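Putative siderophore-degrading esterase (Eurofung) (PDB 6GUO) hydrolyses the ester bonds of the bacterial xenosiderophore enterobactin, yielding dihydroxybenzoyl-serine units and so releasing iron inside the fungal cell. Local coordinates at residues D34-L39 / A62-A67; T68-R73 / G294-L299; D111-P116 / E126-A131; H164-L169 / I192-R197; E260-L265 / L274-Y279. All blocks are in the same frame, centred on the assembly; numbering follows the deposited sequence. Where two conformers were deposited one is given.

How the interactions relate
Interactions 1 and 2 lie in the interior and share helix 60-77, which packs on the sheet through Phe64 in the first and against helix 288-301 in the second. They touch through the hydrogen bond between Ser36 OG and Thr68 OG1. Interaction 4, also buried, joins the presumed nucleophile elbow to a pair of tryptophans. Interaction 3, a partly buried loop contact, touches it by hydrogen bonds between Glu126 and Tyr166 and between Ile114 and Asn195. Interaction 5, at the surface over a strand outermost in this chain, meets interaction 4 where Leu261 packs on Ile192 and interaction 2 where Glu275 meets Phe298. Aliphatic and CH-pi packing carry interactions 1, 2 and 5; interaction 3 stacks rings, with water.

Interaction 1: residues D34-L39 / A62-A67; sequences DVSWPL and ALFLTA
In the alpha/beta-hydrolase fold of this esterase, helix 60-77 packs on the central sheet, with the Phe64 ring against strand 31-36. The strand segment 34-36 and helix segment 62-67 run almost in the same direction, at 5°, with their axes 9.3 Å apart. The main feature is a CH-pi contact: Asp34 CB sits over the middle of the Phe64 ring, 3.4 Å from its centroid and nearly on the ring normal. Phe64 has CG anti to its backbone nitrogen (chi1 175°), a torsion that carries the ring down from the helix to the strand. There the ring also meets main chain at its rim, with Phe64 CE1 3.5 Å from Ser36 N, which lies in the ring plane. Ser36 adds its CB, 3.7 Å from Phe64 CZ. The polar ends of the strand residues are engaged by other groups: Asp34 OD2 bonds Gln32, Asp34 OD1 bonds the backbone of Ala14 of the second subunit, and Ser36 OG bonds Thr68 one turn further along the helix. Around this pair, Phe64 also packs on Val86 and Ala88 of strand 83-90 and on Met18 of strand 18-24, while helix 288-301 packs against the neighbouring Leu63.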
# COMPACT_ATOMS: atom_id res chain seq x y z
N ASP A 34 10.75 -13.34 2.80
CA ASP A 34 10.39 -12.98 1.43
C ASP A 34 11.33 -11.86 1.03
O ASP A 34 11.55 -10.94 1.81
CB ASP A 34 8.94 -12.51 1.35
CG ASP A 34 7.94 -13.64 1.47
OD1 ASP A 34 7.68 -14.32 0.45
OD2 ASP A 34 7.39 -13.84 2.58
N VAL A 35 11.89 -11.97 -0.17
CA VAL A 35 12.84 -10.99 -0.68
C VAL A 35 12.41 -10.53 -2.07
O VAL A 35 12.09 -11.35 -2.92
CB VAL A 35 14.27 -11.57 -0.75
CG1 VAL A 35 15.27 -10.52 -1.22
CG2 VAL A 35 14.68 -12.13 0.60
N SER A 36 12.41 -9.21 -2.30
CA SER A 36 12.19 -8.66 -3.63
C SER A 36 13.29 -7.68 -3.98
O SER A 36 13.91 -7.09 -3.10
CB SER A 36 10.84 -7.97 -3.74
OG SER A 36 10.79 -6.78 -2.96
N TRP A 37 13.50 -7.51 -5.28
CA TRP A 37 14.56 -6.64 -5.78
C TRP A 37 14.08 -5.86 -7.01
O TRP A 37 13.05 -6.21 -7.60
CB TRP A 37 15.84 -7.44 -6.06
CG TRP A 37 15.68 -8.61 -6.96
CD1 TRP A 37 15.92 -8.65 -8.30
CD2 TRP A 37 15.28 -9.93 -6.59
NE1 TRP A 37 15.68 -9.90 -8.79
CE2 TRP A 37 15.29 -10.71 -7.76
CE3 TRP A 37 14.90 -10.53 -5.38
CZ2 TRP A 37 14.94 -12.06 -7.77
CZ3 TRP A 37 14.56 -11.87 -5.39
CH2 TRP A 37 14.57 -12.62 -6.57
N PRO A 38 14.79 -4.78 -7.37
CA PRO A 38 14.30 -3.91 -8.45
C PRO A 38 14.06 -4.60 -9.79
O PRO A 38 14.76 -5.54 -10.14
CB PRO A 38 15.42 -2.87 -8.59
CG PRO A 38 15.99 -2.77 -7.23
CD PRO A 38 15.94 -4.17 -6.68
N LEU A 39 13.07 -4.10 -10.51
CA LEU A 39 12.65 -4.68 -11.78
C LEU A 39 13.67 -4.53 -12.91
O LEU A 39 13.61 -5.29 -13.88
CB LEU A 39 11.31 -4.08 -12.21
CG LEU A 39 10.12 -4.43 -11.33
CD1 LEU A 39 8.88 -3.71 -11.85
CD2 LEU A 39 9.87 -5.92 -11.25
N ALA A 62 2.54 -9.62 6.14
CA ALA A 62 1.52 -8.56 6.01
C ALA A 62 1.98 -7.31 5.26
O ALA A 62 1.14 -6.50 4.87
CB ALA A 62 1.03 -8.16 7.39
N LEU A 63 3.29 -7.15 5.09
CA LEU A 63 3.90 -5.91 4.58
C LEU A 63 4.74 -6.01 3.31
O LEU A 63 4.97 -5.00 2.65
CB LEU A 63 4.78 -5.31 5.67
CG LEU A 63 4.14 -5.10 7.05
CD1 LEU A 63 5.20 -4.57 7.99
CD2 LEU A 63 2.96 -4.15 6.96
N PHE A 64 5.20 -7.22 2.99
CA PHE A 64 6.14 -7.46 1.90
C PHE A 64 5.69 -6.89 0.56
O PHE A 64 6.43 -6.16 -0.09
CB PHE A 64 6.36 -8.97 1.75
CG PHE A 64 7.22 -9.36 0.59
CD1 PHE A 64 8.57 -9.02 0.56
CD2 PHE A 64 6.70 -10.10 -0.46
CE1 PHE A 64 9.37 -9.40 -0.50
CE2 PHE A 64 7.49 -10.48 -1.53
CZ PHE A 64 8.84 -10.13 -1.55
N LEU A 65 4.47 -7.23 0.17
CA LEU A 65 3.95 -6.86 -1.15
C LEU A 65 3.74 -5.35 -1.29
O LEU A 65 4.04 -4.78 -2.34
CB LEU A 65 2.66 -7.63 -1.45
CG LEU A 65 2.74 -9.16 -1.47
CD1 LEU A 65 1.36 -9.76 -1.67
CD2 LEU A 65 3.70 -9.67 -2.54
N THR A 66 3.28 -4.70 -0.22
CA THR A 66 3.05 -3.25 -0.21
C THR A 66 4.38 -2.52 -0.32
O THR A 66 4.50 -1.58 -1.09
CB THR A 66 2.32 -2.80 1.08
OG1 THR A 66 1.04 -3.45 1.16
CG2 THR A 66 2.09 -1.27 1.10
N ALA A 67 5.37 -2.94 0.46
CA ALA A 67 6.70 -2.33 0.39
C ALA A 67 7.30 -2.51 -1.01
O ALA A 67 7.82 -1.57 -1.60
CB ALA A 67 7.62 -2.94 1.44

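Interaction 2: residues T68-R73 / G294-L299; sequences TETLRR and GGIMFL
Ile296, Thr70 and Leu71 carry this helix-helix contact, in which helix 60-77 packs beside the C-terminal helix 288-301 of the alpha/beta-hydrolase fold. The short segments cross at -44° with their axes 9.9 Å apart, and the interface is made of methyl groups, without a hydrogen bond between the two. Ile296 has the largest share of the buried surface. Its CG2 branch, anti to the backbone nitrogen, does the touching and enters between Thr70 and Leu71. On one flank it meets Leu71, whose side chain runs across it at about a right angle; the Leu71 CD2 to Ile296 CG2 distance of 3.4 Å is tighter than usual for two methyls. On the other flank Thr70 CG2 lies 3.9 Å from Ile296 CG2. Thr70 can offer this methyl because its hydroxyl takes the position beside the backbone nitrogen (chi1 -53°) and is occupied there by a hydrogen bond to Thr66 O, one turn back in the same helix. Leu71 continues beneath onto Thr84 and Val86 of strand 83-90, linking the helix pair to the sheet. Beyond the contact, Glu69 and Arg73 turn to the second subunit, where they bond Leu65, Thr66 and Ala62. Met297, bent at chi2 and chi3, closes the interface by bringing its CE methyl to 3.6 Å from Thr70 CG2.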
# COMPACT_ATOMS: atom_id res chain seq x y z
N THR A 68 7.19 -3.73 -1.54
CA THR A 68 7.71 -4.05 -2.87
C THR A 68 7.12 -3.13 -3.94
O THR A 68 7.85 -2.51 -4.72
CB THR A 68 7.44 -5.53 -3.20
OG1 THR A 68 8.18 -6.35 -2.28
CG2 THR A 68 7.85 -5.86 -4.64
N GLU A 69 5.80 -3.02 -3.96
CA GLU A 69 5.14 -2.25 -5.01
C GLU A 69 5.35 -0.74 -4.86
O GLU A 69 5.52 -0.05 -5.87
CB GLU A 69 3.67 -2.57 -5.07
CG GLU A 69 3.06 -2.17 -6.40
CD GLU A 69 1.73 -2.83 -6.61
OE1 GLU A 69 0.79 -2.44 -5.89
OE2 GLU A 69 1.62 -3.75 -7.46
N THR A 70 5.34 -0.23 -3.63
CA THR A 70 5.64 1.18 -3.39
C THR A 70 7.00 1.55 -3.97
O THR A 70 7.14 2.58 -4.64
CB THR A 70 5.60 1.53 -1.89
OG1 THR A 70 4.36 1.10 -1.32
CG2 THR A 70 5.75 3.02 -1.70
N LEU A 71 8.00 0.71 -3.71
CA LEU A 71 9.35 0.94 -4.25
C LEU A 71 9.38 0.85 -5.78
O LEU A 71 10.02 1.67 -6.42
CB LEU A 71 10.35 -0.05 -3.65
CG LEU A 71 10.77 0.28 -2.21
CD1 LEU A 71 11.36 -0.95 -1.55
CD2 LEU A 71 11.75 1.45 -2.18
N ARG A 72 8.66 -0.11 -6.35
CA ARG A 72 8.67 -0.29 -7.80
C ARG A 72 7.99 0.87 -8.54
O ARG A 72 8.45 1.25 -9.62
CB ARG A 72 8.07 -1.64 -8.19
CG ARG A 72 9.03 -2.76 -7.85
CD ARG A 72 8.42 -4.14 -7.97
NE ARG A 72 9.43 -5.13 -7.59
CZ ARG A 72 9.31 -6.45 -7.72
NH1 ARG A 72 8.21 -7.00 -8.23
NH2 ARG A 72 10.32 -7.23 -7.33
N ARG A 73 6.94 1.45 -7.96
CA ARG A 73 6.35 2.68 -8.52
C ARG A 73 7.36 3.82 -8.50
O ARG A 73 7.56 4.49 -9.52
CB ARG A 73 5.09 3.09 -7.77
CG ARG A 73 3.89 2.19 -8.05
CD ARG A 73 2.60 2.84 -7.62
NE ARG A 73 2.55 3.10 -6.18
CZ ARG A 73 2.08 2.27 -5.24
NH1 ARG A 73 1.59 1.07 -5.54
NH2 ARG A 73 2.09 2.66 -3.97
N GLY A 294 4.51 5.83 3.31
CA GLY A 294 5.17 7.04 3.81
C GLY A 294 6.58 6.81 4.31
O GLY A 294 7.48 7.62 4.06
N GLY A 295 6.79 5.70 5.02
CA GLY A 295 8.12 5.30 5.48
C GLY A 295 9.07 5.00 4.33
O GLY A 295 10.24 5.39 4.38
N ILE A 296 8.57 4.33 3.30
CA ILE A 296 9.35 4.04 2.09
C ILE A 296 9.77 5.35 1.40
O ILE A 296 10.93 5.51 1.04
CB ILE A 296 8.58 3.13 1.09
CG1 ILE A 296 8.28 1.74 1.69
CG2 ILE A 296 9.35 2.95 -0.22
CD1 ILE A 296 9.48 0.86 1.96
N MET A 297 8.83 6.28 1.25
CA MET A 297 9.13 7.59 0.65
C MET A 297 10.13 8.38 1.49
O MET A 297 11.07 8.98 0.94
CB MET A 297 7.86 8.42 0.46
CG MET A 297 6.83 7.86 -0.52
SD MET A 297 7.45 7.53 -2.18
CE MET A 297 8.01 5.84 -2.04
N PHE A 298 9.93 8.37 2.80
CA PHE A 298 10.85 9.00 3.75
C PHE A 298 12.26 8.44 3.58
O PHE A 298 13.22 9.20 3.48
CB PHE A 298 10.33 8.79 5.19
CG PHE A 298 11.27 9.28 6.27
CD1 PHE A 298 11.22 10.60 6.71
CD2 PHE A 298 12.15 8.40 6.88
CE1 PHE A 298 12.06 11.04 7.72
CE2 PHE A 298 12.99 8.84 7.89
CZ PHE A 298 12.95 10.15 8.32
N LEU A 299 12.37 7.12 3.52
CA LEU A 299 13.65 6.43 3.31
C LEU A 299 14.31 6.85 2.00
O LEU A 299 15.49 7.22 1.99
CB LEU A 299 13.45 4.92 3.37
CG LEU A 299 14.64 3.99 3.14
CD1 LEU A 299 15.76 4.27 4.12
CD2 LEU A 299 14.17 2.55 3.24

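Interaction 3: residues D111-P116 / E126-A131; sequences DHYIPP and EAHGGA
Tyr113 and His128 form a face-to-face stack between two limbs of the long loop that precedes helix 131-150, the loop holding the proline-rich insertion that narrows the active site and keeps out triacetylfusarinine C. This stack is the tight part of the contact. The ring planes are only 8° from parallel and the centroids 3.5 Å apart, with His128 NE2 above the rim at Tyr113 CD1 and His128 CE1 3.4 Å from Tyr113 CG. His128 holds CG between its backbone nitrogen and carbonyl carbon (chi1 62°), which brings the imidazole over the phenol. Pro115 N lies off centre over the opposite face of Tyr113. Toward the phenol oxygen the packing becomes looser and water takes part. Glu126, extended beyond CG, crosses Pro116 at about a right angle, with Glu126 OE1 3.5 Å from Pro116 CG. That carboxylate oxygen is also hydrogen-bonded to Tyr166, the first residue of helix 166-177, while Asn195 binds the backbone of His112 and Ile114, so both limbs are tied to the body of the enzyme. A water bridges the two side chains, 2.9 Å from Tyr113 OH, and donates to Glu126 OE1, also at 2.9 Å.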
# COMPACT_ATOMS: atom_id res chain seq x y z
N ASP A 111 12.47 -7.21 33.25
CA ASP A 111 12.59 -7.73 34.62
C ASP A 111 11.22 -8.07 35.20
O ASP A 111 11.07 -9.07 35.90
CB ASP A 111 13.34 -6.74 35.52
CG ASP A 111 14.80 -6.53 35.12
OD1 ASP A 111 15.34 -5.44 35.40
OD2 ASP A 111 15.41 -7.45 34.52
N HIS A 112 10.23 -7.23 34.90
CA HIS A 112 8.84 -7.46 35.31
C HIS A 112 7.91 -7.38 34.09
O HIS A 112 8.16 -6.60 33.17
CB HIS A 112 8.42 -6.45 36.37
CG HIS A 112 9.30 -6.46 37.59
ND1 HIS A 112 9.08 -7.31 38.66
CD2 HIS A 112 10.42 -5.75 37.89
CE1 HIS A 112 10.02 -7.10 39.57
NE2 HIS A 112 10.84 -6.17 39.13
N TYR A 113 6.87 -8.21 34.11
CA TYR A 113 5.91 -8.30 33.00
C TYR A 113 4.47 -8.12 33.50
O TYR A 113 4.07 -8.74 34.49
CB TYR A 113 6.06 -9.65 32.29
CG TYR A 113 5.03 -9.91 31.21
CD1 TYR A 113 4.08 -10.92 31.36
CD2 TYR A 113 5.00 -9.14 30.05
CE1 TYR A 113 3.13 -11.17 30.38
CE2 TYR A 113 4.05 -9.38 29.06
CZ TYR A 113 3.12 -10.40 29.23
OH TYR A 113 2.18 -10.64 28.25
N ILE A 114 3.73 -7.27 32.80
CA ILE A 114 2.31 -7.02 33.05
C ILE A 114 1.59 -7.37 31.74
O ILE A 114 1.83 -6.72 30.73
CB ILE A 114 2.06 -5.53 33.39
CG1 ILE A 114 2.76 -5.15 34.71
CG2 ILE A 114 0.57 -5.21 33.47
CD1 ILE A 114 4.16 -4.59 34.54
N PRO A 115 0.72 -8.40 31.75
CA PRO A 115 0.05 -8.80 30.51
C PRO A 115 -0.91 -7.75 29.94
O PRO A 115 -1.46 -6.95 30.70
CB PRO A 115 -0.71 -10.07 30.89
CG PRO A 115 -0.82 -10.03 32.37
CD PRO A 115 0.42 -9.35 32.85
N PRO A 116 -1.11 -7.74 28.60
CA PRO A 116 -2.12 -6.88 28.00
C PRO A 116 -3.55 -7.23 28.40
O PRO A 116 -3.84 -8.37 28.79
CB PRO A 116 -1.94 -7.10 26.50
CG PRO A 116 -0.53 -7.55 26.35
CD PRO A 116 -0.25 -8.37 27.57
N GLU A 126 0.22 -13.71 26.79
CA GLU A 126 0.76 -14.24 25.55
C GLU A 126 2.25 -14.42 25.75
O GLU A 126 2.82 -13.86 26.69
CB GLU A 126 0.48 -13.27 24.39
CG GLU A 126 1.07 -11.88 24.58
CD GLU A 126 0.51 -10.83 23.63
OE1 GLU A 126 0.83 -9.65 23.85
OE2 GLU A 126 -0.24 -11.16 22.68
N ALA A 127 2.89 -15.20 24.88
CA ALA A 127 4.34 -15.36 24.91
C ALA A 127 5.01 -14.02 24.64
O ALA A 127 4.51 -13.22 23.85
CB ALA A 127 4.79 -16.41 23.90
N HIS A 128 6.13 -13.77 25.32
CA HIS A 128 6.78 -12.46 25.31
C HIS A 128 8.27 -12.55 25.62
O HIS A 128 8.73 -13.54 26.19
CB HIS A 128 6.11 -11.55 26.34
CG HIS A 128 6.24 -12.04 27.75
ND1 HIS A 128 7.20 -11.57 28.62
CD2 HIS A 128 5.55 -12.99 28.43
CE1 HIS A 128 7.08 -12.19 29.78
NE2 HIS A 128 6.09 -13.06 29.69
N GLY A 129 9.00 -11.51 25.23
CA GLY A 129 10.40 -11.35 25.62
C GLY A 129 11.46 -11.91 24.69
O GLY A 129 12.62 -12.03 25.09
N GLY A 130 11.09 -12.24 23.46
CA GLY A 130 12.01 -12.79 22.47
C GLY A 130 12.65 -11.80 21.50
O GLY A 130 13.28 -12.22 20.53
N ALA A 131 12.52 -10.49 21.75
CA ALA A 131 12.99 -9.48 20.79
C ALA A 131 14.50 -9.44 20.60
O ALA A 131 14.97 -9.23 19.49
CB ALA A 131 12.48 -8.10 21.16
O HOH W 1 2.98 -9.37 25.73

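Interaction 4: residues H164-L169 / I192-R197; sequences HSYGGL and IWWNNR
Tyr166 meets two indoles here, those of Trp193 and Trp194, both obliquely. The Tyr166 ring and the five-membered ring of Trp194 have planes 78° apart and centroids 5.3 Å from each other; Tyr166 CE1 approaches Trp194 CD1 to 3.8 Å, and Tyr166 OH, whose hydrogen-bond partner is Glu126, lies 3.6 Å from the same carbon. Trp193 comes across the tyrosine at about a right angle, its CH2 4.0 Å from Tyr166 OH. One face of the Trp194 indole is covered by Asn195 CB, off centre. Leu169, one turn along the helix from Tyr166, brings CD2 to 3.8 Å from Trp194 CB and reaches the indole obliquely. An extended first torsion sends the Trp194 ring out toward Tyr166 and Leu169. Ser165, within a GxSxG sequence and at backbone angles of 62°/-120°, fits the strained nucleophile elbow of alpha/beta hydrolases and is probably the catalytic serine; His284 packs against it. The elbow leads from strand 156-164 into helix 166-177. The tryptophans stand beside that helix's first turn, with helix 102-106 against Tyr166, helix 199-208 against Leu169 and Ile192, and helix 254-268 beyond Ile192.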
# COMPACT_ATOMS: atom_id res chain seq x y z
N HIS A 164 5.12 -2.28 12.50
CA HIS A 164 3.86 -1.69 12.94
C HIS A 164 3.36 -2.38 14.21
O HIS A 164 3.49 -3.60 14.34
CB HIS A 164 2.80 -1.80 11.84
CG HIS A 164 1.44 -1.34 12.25
ND1 HIS A 164 0.49 -2.20 12.77
CD2 HIS A 164 0.85 -0.12 12.20
CE1 HIS A 164 -0.61 -1.52 13.04
NE2 HIS A 164 -0.42 -0.26 12.70
N SER A 165 2.79 -1.59 15.13
CA SER A 165 2.23 -2.09 16.40
C SER A 165 3.34 -2.74 17.25
O SER A 165 4.30 -2.05 17.58
CB SER A 165 0.97 -2.96 16.18
OG SER A 165 1.22 -4.19 15.54
N TYR A 166 3.24 -4.03 17.60
CA TYR A 166 4.39 -4.69 18.24
C TYR A 166 5.66 -4.57 17.40
O TYR A 166 6.76 -4.48 17.96
CB TYR A 166 4.11 -6.16 18.55
CG TYR A 166 3.28 -6.44 19.79
CD1 TYR A 166 2.90 -5.42 20.68
CD2 TYR A 166 2.91 -7.74 20.10
CE1 TYR A 166 2.16 -5.69 21.81
CE2 TYR A 166 2.16 -8.02 21.24
CZ TYR A 166 1.79 -6.99 22.08
OH TYR A 166 1.05 -7.25 23.21
N GLY A 167 5.52 -4.58 16.07
CA GLY A 167 6.63 -4.30 15.17
C GLY A 167 7.29 -2.94 15.40
O GLY A 167 8.51 -2.82 15.32
N GLY A 168 6.48 -1.92 15.68
CA GLY A 168 6.97 -0.59 16.00
C GLY A 168 7.68 -0.56 17.34
O GLY A 168 8.72 0.09 17.49
N LEU A 169 7.12 -1.27 18.31
CA LEU A 169 7.77 -1.47 19.61
C LEU A 169 9.15 -2.10 19.42
O LEU A 169 10.14 -1.65 20.01
CB LEU A 169 6.90 -2.33 20.53
CG LEU A 169 7.46 -2.72 21.90
CD1 LEU A 169 7.65 -1.48 22.76
CD2 LEU A 169 6.54 -3.72 22.58
N ILE A 192 3.73 1.59 22.46
CA ILE A 192 4.49 2.23 23.54
C ILE A 192 3.87 1.86 24.89
O ILE A 192 4.59 1.61 25.85
CB ILE A 192 4.61 3.76 23.33
CG1 ILE A 192 5.53 4.02 22.12
CG2 ILE A 192 5.16 4.46 24.57
CD1 ILE A 192 5.55 5.45 21.62
N TRP A 193 2.54 1.77 24.94
CA TRP A 193 1.78 1.28 26.11
C TRP A 193 2.26 -0.04 26.72
O TRP A 193 2.10 -0.25 27.93
CB TRP A 193 0.29 1.14 25.76
CG TRP A 193 -0.00 0.12 24.69
CD1 TRP A 193 -0.09 0.34 23.35
CD2 TRP A 193 -0.25 -1.28 24.88
NE1 TRP A 193 -0.36 -0.83 22.69
CE2 TRP A 193 -0.46 -1.84 23.60
CE3 TRP A 193 -0.30 -2.11 26.01
CZ2 TRP A 193 -0.74 -3.20 23.42
CZ3 TRP A 193 -0.57 -3.47 25.82
CH2 TRP A 193 -0.78 -4.00 24.54
N TRP A 194 2.82 -0.93 25.90
CA TRP A 194 3.12 -2.31 26.30
C TRP A 194 3.90 -2.43 27.61
O TRP A 194 4.91 -1.75 27.81
CB TRP A 194 3.87 -3.05 25.18
CG TRP A 194 4.14 -4.47 25.53
CD1 TRP A 194 3.27 -5.52 25.45
CD2 TRP A 194 5.36 -5.01 26.04
NE1 TRP A 194 3.87 -6.68 25.87
CE2 TRP A 194 5.16 -6.39 26.24
CE3 TRP A 194 6.61 -4.45 26.34
CZ2 TRP A 194 6.16 -7.23 26.73
CZ3 TRP A 194 7.61 -5.29 26.84
CH2 TRP A 194 7.38 -6.66 27.02
N ASN A 195 3.42 -3.31 28.48
CA ASN A 195 4.06 -3.62 29.75
C ASN A 195 4.34 -2.37 30.58
O ASN A 195 5.49 -2.07 30.91
CB ASN A 195 5.34 -4.42 29.50
CG ASN A 195 5.92 -4.99 30.78
OD1 ASN A 195 5.18 -5.29 31.71
ND2 ASN A 195 7.24 -5.13 30.82
N ASN A 196 3.27 -1.63 30.88
CA ASN A 196 3.37 -0.38 31.64
C ASN A 196 4.42 0.57 31.05
O ASN A 196 5.24 1.15 31.77
CB ASN A 196 3.65 -0.69 33.12
CG ASN A 196 3.43 0.51 34.03
OD1 ASN A 196 2.67 1.42 33.71
ND2 ASN A 196 4.10 0.50 35.18
N ARG A 197 4.40 0.70 29.72
CA ARG A 197 5.31 1.56 28.98
C ARG A 197 6.80 1.31 29.27
O ARG A 197 7.58 2.25 29.40
CB ARG A 197 4.94 3.03 29.20
CG ARG A 197 3.58 3.38 28.65
CD ARG A 197 3.35 4.87 28.69
NE ARG A 197 3.33 5.34 30.07
CZ ARG A 197 3.54 6.60 30.47
NH1 ARG A 197 3.80 7.57 29.60
NH2 ARG A 197 3.49 6.88 31.77

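Interaction 5: residues E260-L265 / L274-Y279; sequences ELYSEL and LEVKEY
Helix 254-268 runs nearly antiparallel to strand 273-279, an outermost strand of the alpha/beta-hydrolase sheet within this chain; the local axes make an angle of 162° and come within 9.0 Å. The short connection between them lets the chain turn back and lay the helix over the strand that follows it. Tyr262 is the central side chain. Its first torsion of 170° swings the ring out from the helix toward Val276, whose CG1 methyl sits over the centre of one face, 3.5 Å from the centroid, as a CH-pi contact. Leu274, two residues earlier and on the same side of the strand, comes obliquely to the ring, CG lying 3.7 Å from Tyr262 CD1. Its CD2 also reaches back to Leu265 CB, at 3.7 Å, and Leu265 goes on to Leu220 of the adjacent strand 219-225. Glu275 points to the other side of the sheet, where it pairs with Arg221 and touches Phe298 of helix 288-301. The phenol end is hydrated: one water lies 2.8 Å from Tyr262 OH and donates to Leu274 O at 2.7 Å, and a second water accepts from Val276 N at 3.0 Å and is only weakly bonded to Tyr262 OH.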
# COMPACT_ATOMS: atom_id res chain seq x y z
N GLU A 260 4.62 12.46 22.60
CA GLU A 260 5.49 12.69 23.76
C GLU A 260 6.87 12.06 23.58
O GLU A 260 7.87 12.67 23.95
CB GLU A 260 4.83 12.21 25.05
CG GLU A 260 3.79 13.19 25.58
CD GLU A 260 2.78 12.56 26.50
OE1 GLU A 260 3.09 11.53 27.15
OE2 GLU A 260 1.65 13.10 26.59
N LEU A 261 6.92 10.85 23.01
CA LEU A 261 8.20 10.21 22.70
C LEU A 261 8.98 11.03 21.67
O LEU A 261 10.19 11.24 21.82
CB LEU A 261 8.01 8.78 22.19
CG LEU A 261 9.29 8.01 21.84
CD1 LEU A 261 10.22 7.91 23.04
CD2 LEU A 261 8.96 6.63 21.31
N TYR A 262 8.28 11.47 20.63
CA TYR A 262 8.86 12.40 19.65
C TYR A 262 9.48 13.62 20.33
O TYR A 262 10.64 13.95 20.08
CB TYR A 262 7.81 12.84 18.62
CG TYR A 262 8.27 13.98 17.74
CD1 TYR A 262 9.06 13.74 16.62
CD2 TYR A 262 7.91 15.30 18.03
CE1 TYR A 262 9.48 14.78 15.81
CE2 TYR A 262 8.34 16.35 17.23
CZ TYR A 262 9.12 16.08 16.12
OH TYR A 262 9.55 17.11 15.31
N SER A 263 8.70 14.26 21.20
CA SER A 263 9.14 15.47 21.91
C SER A 263 10.39 15.23 22.77
O SER A 263 11.32 16.03 22.74
CB SER A 263 8.01 16.05 22.76
OG SER A 263 6.96 16.52 21.93
N GLU A 264 10.39 14.12 23.52
CA GLU A 264 11.54 13.73 24.35
C GLU A 264 12.80 13.51 23.51
O GLU A 264 13.87 14.03 23.84
CB GLU A 264 11.27 12.45 25.15
CG GLU A 264 10.57 12.66 26.48
CD GLU A 264 10.72 11.46 27.40
OE1 GLU A 264 11.85 11.17 27.84
OE2 GLU A 264 9.70 10.80 27.70
N LEU A 265 12.66 12.73 22.44
CA LEU A 265 13.78 12.43 21.55
C LEU A 265 14.29 13.67 20.84
O LEU A 265 15.50 13.87 20.72
CB LEU A 265 13.41 11.35 20.54
CG LEU A 265 13.18 9.96 21.15
CD1 LEU A 265 12.57 9.04 20.10
CD2 LEU A 265 14.48 9.37 21.69
N LEU A 274 14.66 13.15 12.83
CA LEU A 274 13.53 12.66 13.58
C LEU A 274 12.25 13.28 13.02
O LEU A 274 12.21 14.48 12.77
CB LEU A 274 13.71 13.00 15.06
CG LEU A 274 12.56 12.72 16.03
CD1 LEU A 274 12.19 11.25 16.06
CD2 LEU A 274 12.92 13.23 17.41
N GLU A 275 11.23 12.46 12.81
CA GLU A 275 9.97 12.91 12.23
C GLU A 275 8.82 12.13 12.86
O GLU A 275 8.96 10.95 13.15
CB GLU A 275 10.00 12.71 10.71
CG GLU A 275 8.70 12.97 9.97
CD GLU A 275 8.89 13.04 8.46
OE1 GLU A 275 9.61 13.94 7.98
OE2 GLU A 275 8.31 12.20 7.74
N VAL A 276 7.71 12.82 13.09
CA VAL A 276 6.46 12.18 13.51
C VAL A 276 5.37 12.60 12.53
O VAL A 276 5.32 13.77 12.11
CB VAL A 276 6.08 12.51 14.98
CG1 VAL A 276 5.83 14.00 15.19
CG2 VAL A 276 4.87 11.69 15.42
N LYS A 277 4.51 11.66 12.17
CA LYS A 277 3.40 11.91 11.26
C LYS A 277 2.11 11.32 11.83
O LYS A 277 2.05 10.13 12.12
CB LYS A 277 3.69 11.31 9.88
CG LYS A 277 2.55 11.36 8.86
CD LYS A 277 2.15 12.78 8.49
CE LYS A 277 0.86 12.80 7.68
NZ LYS A 277 1.06 12.55 6.23
N GLU A 278 1.10 12.17 11.98
CA GLU A 278 -0.25 11.74 12.32
C GLU A 278 -1.00 11.60 11.01
O GLU A 278 -1.09 12.56 10.24
CB GLU A 278 -0.95 12.78 13.20
CG GLU A 278 -2.40 12.45 13.52
CD GLU A 278 -3.02 13.40 14.53
OE1 GLU A 278 -3.97 12.99 15.22
OE2 GLU A 278 -2.57 14.56 14.62
N TYR A 279 -1.54 10.41 10.75
CA TYR A 279 -2.35 10.17 9.55
C TYR A 279 -3.82 10.40 9.89
O TYR A 279 -4.42 9.61 10.61
CB TYR A 279 -2.11 8.75 9.01
CG TYR A 279 -0.78 8.61 8.32
CD1 TYR A 279 -0.64 8.97 6.98
CD2 TYR A 279 0.35 8.14 8.99
CE1 TYR A 279 0.58 8.86 6.33
CE2 TYR A 279 1.57 8.02 8.35
CZ TYR A 279 1.68 8.39 7.02
OH TYR A 279 2.87 8.29 6.36
O HOH W 2 8.08 15.71 12.59
O HOH W 3 12.04 16.76 14.18